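PDB 5IL5: MlnD from Bacillus methylotrophicus, which probably dehydrates acyl-carrier-bound polyketide intermediates, this chain being the dehydratase domain of a trans-AT polyketide synthase from the macrolactin pathway. Local coordinates for residues S184-V198 against P215-L228. Sequence-based numbering, arbitrary orientation.
Sequences SLKAAEHCVSRNGQV and PEVIESVYQAVIYL
Cys191 SG and Tyr227 CG both lie anti to their backbone N (chi1 170° and -167°), and this brings the two side chains together. Cys191 SG sits over one face of the Tyr227 ring, 4.2 Å from the ring centroid and displaced toward the rim, a sulfur-aromatic contact. Ser193 OG lies at the edge of the same ring, in its plane, while Tyr227 OH hydrogen-bonds to Arg173 NH1. Next along the helix, Leu228 works into the hairpin turn: its CD1 and CD2 lie against the Gly196 backbone, and its CG packs against Val198 CG1, which also touches Ala224 CB at 3.9 Å. One turn back, Gln223 stretches out beyond CG, and its NE2 donates to Leu185 O across 3.0 Å, with that oxygen close to the amide plane. Tyr171 OH hydrogen-bonds to Gln223 OE1 and Tyr179 OH to its NE2, so both ends of the buried amide have partners. Leu185 CD2 rests 3.6 Å from Glu219 CB, and Ala187 CB touches both Glu216 CG and Ser220 OG. Helix 215-229 thus crosses strand 188-194 at 41° and meets Val198 of the adjoining strand, as the central helix of a hotdog fold does, here in the C-terminal hotdog of the dehydratase.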
loop_
_atom_site.group_PDB
_atom_site.type_symbol
_atom_site.label_atom_id
_atom_site.label_comp_id
_atom_site.label_asym_id
_atom_site.label_seq_id
_atom_site.Cartn_x
_atom_site.Cartn_y
_atom_site.Cartn_z
ATOM N N SER A 184 -6.305 8.953 28.882
ATOM C CA SER A 184 -6.666 9.271 27.509
ATOM C C SER A 184 -7.972 8.619 27.085
ATOM O O SER A 184 -8.514 8.992 26.040
ATOM C CB SER A 184 -5.554 8.828 26.563
ATOM O OG SER A 184 -5.325 7.438 26.702
ATOM N N LEU A 185 -8.493 7.674 27.865
ATOM C CA LEU A 185 -9.766 7.027 27.576
ATOM C C LEU A 185 -10.830 7.334 28.627
ATOM O O LEU A 185 -11.866 6.666 28.668
ATOM C CB LEU A 185 -9.570 5.519 27.456
ATOM C CG LEU A 185 -8.832 5.063 26.200
ATOM C CD1 LEU A 185 -8.266 3.669 26.382
ATOM C CD2 LEU A 185 -9.779 5.095 25.023
ATOM N N LYS A 186 -10.593 8.336 29.472
ATOM C CA LYS A 186 -11.532 8.719 30.523
ATOM C C LYS A 186 -12.271 9.980 30.079
ATOM O O LYS A 186 -11.934 11.104 30.453
ATOM C CB LYS A 186 -10.796 8.920 31.841
ATOM C CG LYS A 186 -10.377 7.621 32.493
ATOM C CD LYS A 186 -9.948 7.837 33.924
ATOM C CE LYS A 186 -9.178 6.647 34.445
ATOM N NZ LYS A 186 -9.158 6.625 35.931
ATOM N N ALA A 187 -13.297 9.774 29.253
ATOM C CA ALA A 187 -14.103 10.863 28.722
ATOM C C ALA A 187 -15.403 11.087 29.488
ATOM O O ALA A 187 -16.057 12.113 29.277
ATOM C CB ALA A 187 -14.419 10.596 27.248
ATOM N N ALA A 188 -15.797 10.161 30.354
ATOM C CA ALA A 188 -17.038 10.301 31.108
ATOM C C ALA A 188 -16.907 11.398 32.164
ATOM O O ALA A 188 -15.991 11.364 32.993
ATOM C CB ALA A 188 -17.407 8.970 31.760
ATOM N N GLU A 189 -17.819 12.372 32.126
ATOM C CA GLU A 189 -17.870 13.417 33.143
ATOM C C GLU A 189 -18.804 13.050 34.294
ATOM O O GLU A 189 -18.467 13.293 35.458
ATOM C CB GLU A 189 -18.300 14.755 32.528
ATOM C CG GLU A 189 -17.248 15.422 31.640
ATOM C CD GLU A 189 -17.483 16.909 31.484
ATOM O OE1 GLU A 189 -18.624 17.358 31.726
ATOM O OE2 GLU A 189 -16.528 17.630 31.118
ATOM N N HIS A 190 -19.976 12.485 34.004
ATOM C CA HIS A 190 -20.861 12.002 35.057
ATOM C C HIS A 190 -21.842 11.001 34.456
ATOM O O HIS A 190 -21.962 10.874 33.235
ATOM C CB HIS A 190 -21.591 13.149 35.766
ATOM C CG HIS A 190 -22.439 13.984 34.861
ATOM N ND1 HIS A 190 -23.678 13.579 34.417
ATOM C CD2 HIS A 190 -22.227 15.209 34.324
ATOM C CE1 HIS A 190 -24.195 14.518 33.644
ATOM N NE2 HIS A 190 -23.334 15.518 33.572
ATOM N N CYS A 191 -22.544 10.290 35.341
ATOM C CA CYS A 191 -23.335 9.120 34.971
ATOM C C CYS A 191 -24.689 9.135 35.672
ATOM O O CYS A 191 -24.767 9.432 36.868
ATOM C CB CYS A 191 -22.553 7.849 35.331
ATOM S SG CYS A 191 -23.436 6.285 35.237
ATOM N N VAL A 192 -25.747 8.806 34.927
ATOM C CA VAL A 192 -27.092 8.592 35.464
ATOM C C VAL A 192 -27.554 7.198 35.070
ATOM O O VAL A 192 -27.545 6.853 33.884
ATOM C CB VAL A 192 -28.103 9.637 34.952
ATOM C CG1 VAL A 192 -29.484 9.392 35.570
ATOM C CG2 VAL A 192 -27.648 11.043 35.278
ATOM N N SER A 193 -27.975 6.407 36.057
ATOM C CA SER A 193 -28.324 5.006 35.845
ATOM C C SER A 193 -29.665 4.705 36.496
ATOM O O SER A 193 -29.837 4.935 37.696
ATOM C CB SER A 193 -27.239 4.094 36.415
ATOM O OG SER A 193 -27.518 2.734 36.143
ATOM N N ARG A 194 -30.609 4.181 35.711
ATOM C CA ARG A 194 -31.911 3.788 36.231
ATOM C C ARG A 194 -32.478 2.617 35.440
ATOM O O ARG A 194 -32.506 2.662 34.207
ATOM C CB ARG A 194 -32.907 4.941 36.145
ATOM C CG ARG A 194 -32.323 6.345 36.277
ATOM C CD ARG A 194 -33.441 7.367 36.209
ATOM N NE ARG A 194 -34.327 7.056 35.089
ATOM C CZ ARG A 194 -35.423 7.732 34.772
ATOM N NH1 ARG A 194 -35.809 8.783 35.481
ATOM N NH2 ARG A 194 -36.137 7.347 33.726
ATOM N N ASN A 195 -32.956 1.592 36.149
ATOM C CA ASN A 195 -33.770 0.537 35.546
ATOM C C ASN A 195 -33.011 -0.246 34.479
ATOM O O ASN A 195 -33.605 -0.722 33.507
ATOM C CB ASN A 195 -35.058 1.129 34.958
ATOM C CG ASN A 195 -36.119 0.083 34.710
ATOM O OD1 ASN A 195 -36.418 -0.748 35.581
ATOM N ND2 ASN A 195 -36.704 0.113 33.515
ATOM N N GLY A 196 -31.703 -0.397 34.658
ATOM C CA GLY A 196 -30.889 -1.058 33.656
ATOM C C GLY A 196 -30.672 -0.198 32.435
ATOM O O GLY A 196 -30.511 -0.718 31.325
ATOM N N GLN A 197 -30.671 1.117 32.621
ATOM C CA GLN A 197 -30.370 2.084 31.582
ATOM C C GLN A 197 -29.367 3.075 32.154
ATOM O O GLN A 197 -29.362 3.335 33.359
ATOM C CB GLN A 197 -31.644 2.805 31.124
ATOM C CG GLN A 197 -32.795 1.871 30.741
ATOM C CD GLN A 197 -34.094 2.622 30.492
ATOM O OE1 GLN A 197 -34.296 3.731 31.000
ATOM N NE2 GLN A 197 -34.979 2.024 29.698
ATOM N N VAL A 198 -28.492 3.603 31.301
ATOM C CA VAL A 198 -27.446 4.517 31.751
ATOM C C VAL A 198 -27.247 5.587 30.689
ATOM O O VAL A 198 -27.192 5.279 29.494
ATOM C CB VAL A 198 -26.119 3.782 32.042
ATOM C CG1 VAL A 198 -25.521 3.198 30.771
ATOM C CG2 VAL A 198 -25.126 4.708 32.732
ATOM N N PRO A 215 -11.100 7.378 19.946
ATOM C CA PRO A 215 -10.925 6.264 20.890
ATOM C C PRO A 215 -11.694 6.451 22.188
ATOM O O PRO A 215 -12.317 5.497 22.672
ATOM C CB PRO A 215 -9.403 6.237 21.113
ATOM C CG PRO A 215 -8.942 7.599 20.763
ATOM C CD PRO A 215 -9.818 8.034 19.637
ATOM N N GLU A 216 -11.685 7.660 22.759
ATOM C CA GLU A 216 -12.367 7.865 24.032
ATOM C C GLU A 216 -13.881 7.831 23.878
ATOM O O GLU A 216 -14.581 7.421 24.810
ATOM C CB GLU A 216 -11.917 9.172 24.692
ATOM C CG GLU A 216 -12.453 10.468 24.093
ATOM C CD GLU A 216 -11.734 10.887 22.833
ATOM O OE1 GLU A 216 -10.784 10.192 22.418
ATOM O OE2 GLU A 216 -12.111 11.935 22.270
ATOM N N VAL A 217 -14.409 8.240 22.723
ATOM C CA VAL A 217 -15.854 8.189 22.515
ATOM C C VAL A 217 -16.339 6.744 22.466
ATOM O O VAL A 217 -17.267 6.362 23.187
ATOM C CB VAL A 217 -16.246 8.964 21.244
ATOM C CG1 VAL A 217 -17.743 8.834 20.976
ATOM C CG2 VAL A 217 -15.882 10.425 21.391
ATOM N N ILE A 218 -15.736 5.921 21.608
ATOM C CA ILE A 218 -16.184 4.539 21.502
ATOM C C ILE A 218 -15.849 3.747 22.760
ATOM O O ILE A 218 -16.505 2.740 23.042
ATOM C CB ILE A 218 -15.599 3.879 20.234
ATOM C CG1 ILE A 218 -16.266 2.525 19.961
ATOM C CG2 ILE A 218 -14.089 3.695 20.342
ATOM C CD1 ILE A 218 -17.712 2.605 19.512
ATOM N N GLU A 219 -14.839 4.161 23.531
ATOM C CA GLU A 219 -14.576 3.480 24.795
ATOM C C GLU A 219 -15.599 3.856 25.859
ATOM O O GLU A 219 -15.903 3.041 26.735
ATOM C CB GLU A 219 -13.164 3.790 25.285
ATOM C CG GLU A 219 -12.709 2.902 26.430
ATOM C CD GLU A 219 -12.682 1.434 26.070
ATOM O OE1 GLU A 219 -12.567 1.104 24.871
ATOM O OE2 GLU A 219 -12.790 0.604 26.992
ATOM N N SER A 220 -16.133 5.077 25.810
ATOM C CA SER A 220 -17.282 5.403 26.648
ATOM C C SER A 220 -18.433 4.443 26.383
ATOM O O SER A 220 -19.148 4.047 27.308
ATOM C CB SER A 220 -17.724 6.842 26.399
ATOM O OG SER A 220 -16.770 7.758 26.896
ATOM N N VAL A 221 -18.633 4.075 25.118
ATOM C CA VAL A 221 -19.659 3.100 24.766
ATOM C C VAL A 221 -19.436 1.806 25.532
ATOM O O VAL A 221 -20.354 1.268 26.159
ATOM C CB VAL A 221 -19.665 2.869 23.243
ATOM C CG1 VAL A 221 -20.429 1.589 22.866
ATOM C CG2 VAL A 221 -20.220 4.107 22.532
ATOM N N TYR A 222 -18.208 1.293 25.498
ATOM C CA TYR A 222 -17.902 0.063 26.212
ATOM C C TYR A 222 -18.046 0.260 27.715
ATOM O O TYR A 222 -18.583 -0.608 28.412
ATOM C CB TYR A 222 -16.496 -0.414 25.839
ATOM C CG TYR A 222 -16.161 -1.793 26.355
ATOM C CD1 TYR A 222 -16.869 -2.894 25.913
ATOM C CD2 TYR A 222 -15.095 -2.008 27.216
ATOM C CE1 TYR A 222 -16.579 -4.160 26.356
ATOM C CE2 TYR A 222 -14.784 -3.282 27.654
ATOM C CZ TYR A 222 -15.529 -4.350 27.221
ATOM O OH TYR A 222 -15.206 -5.610 27.665
ATOM N N GLN A 223 -17.593 1.405 28.230
ATOM C CA GLN A 223 -17.684 1.664 29.664
ATOM C C GLN A 223 -19.135 1.654 30.138
ATOM O O GLN A 223 -19.446 1.090 31.193
ATOM C CB GLN A 223 -17.008 2.996 29.994
ATOM C CG GLN A 223 -15.486 2.926 30.012
ATOM C CD GLN A 223 -14.821 4.289 29.953
ATOM O OE1 GLN A 223 -15.432 5.299 30.276
ATOM N NE2 GLN A 223 -13.566 4.320 29.532
ATOM N N ALA A 224 -20.035 2.282 29.376
ATOM C CA ALA A 224 -21.453 2.272 29.725
ATOM C C ALA A 224 -21.977 0.848 29.870
ATOM O O ALA A 224 -22.730 0.544 30.803
ATOM C CB ALA A 224 -22.255 3.030 28.668
ATOM N N VAL A 225 -21.591 -0.038 28.952
ATOM C CA VAL A 225 -22.036 -1.425 29.004
ATOM C C VAL A 225 -21.494 -2.119 30.247
ATOM O O VAL A 225 -22.220 -2.849 30.934
ATOM C CB VAL A 225 -21.619 -2.154 27.716
ATOM C CG1 VAL A 225 -22.045 -3.614 27.752
ATOM C CG2 VAL A 225 -22.217 -1.447 26.506
ATOM N N ILE A 226 -20.213 -1.912 30.556
ATOM C CA ILE A 226 -19.630 -2.552 31.731
ATOM C C ILE A 226 -20.350 -2.098 32.990
ATOM O O ILE A 226 -20.481 -2.853 33.961
ATOM C CB ILE A 226 -18.132 -2.217 31.829
ATOM C CG1 ILE A 226 -17.351 -2.685 30.612
ATOM C CG2 ILE A 226 -17.523 -2.844 33.078
ATOM C CD1 ILE A 226 -16.044 -1.967 30.512
ATOM N N TYR A 227 -20.827 -0.854 32.992
ATOM C CA TYR A 227 -21.499 -0.318 34.166
ATOM C C TYR A 227 -22.854 -0.984 34.371
ATOM O O TYR A 227 -23.213 -1.356 35.493
ATOM C CB TYR A 227 -21.639 1.198 34.028
ATOM C CG TYR A 227 -22.039 1.861 35.315
ATOM C CD1 TYR A 227 -21.079 2.295 36.219
ATOM C CD2 TYR A 227 -23.375 2.033 35.642
ATOM C CE1 TYR A 227 -21.439 2.889 37.406
ATOM C CE2 TYR A 227 -23.743 2.626 36.825
ATOM C CZ TYR A 227 -22.774 3.052 37.704
ATOM O OH TYR A 227 -23.145 3.645 38.886
ATOM N N LEU A 228 -23.624 -1.135 33.293
ATOM C CA LEU A 228 -24.885 -1.863 33.369
ATOM C C LEU A 228 -24.655 -3.338 33.651
ATOM O O LEU A 228 -25.324 -3.925 34.505
ATOM C CB LEU A 228 -25.674 -1.716 32.076
ATOM C CG LEU A 228 -26.346 -0.373 31.793
ATOM C CD1 LEU A 228 -27.257 -0.564 30.590
ATOM C CD2 LEU A 228 -27.094 0.203 32.992
#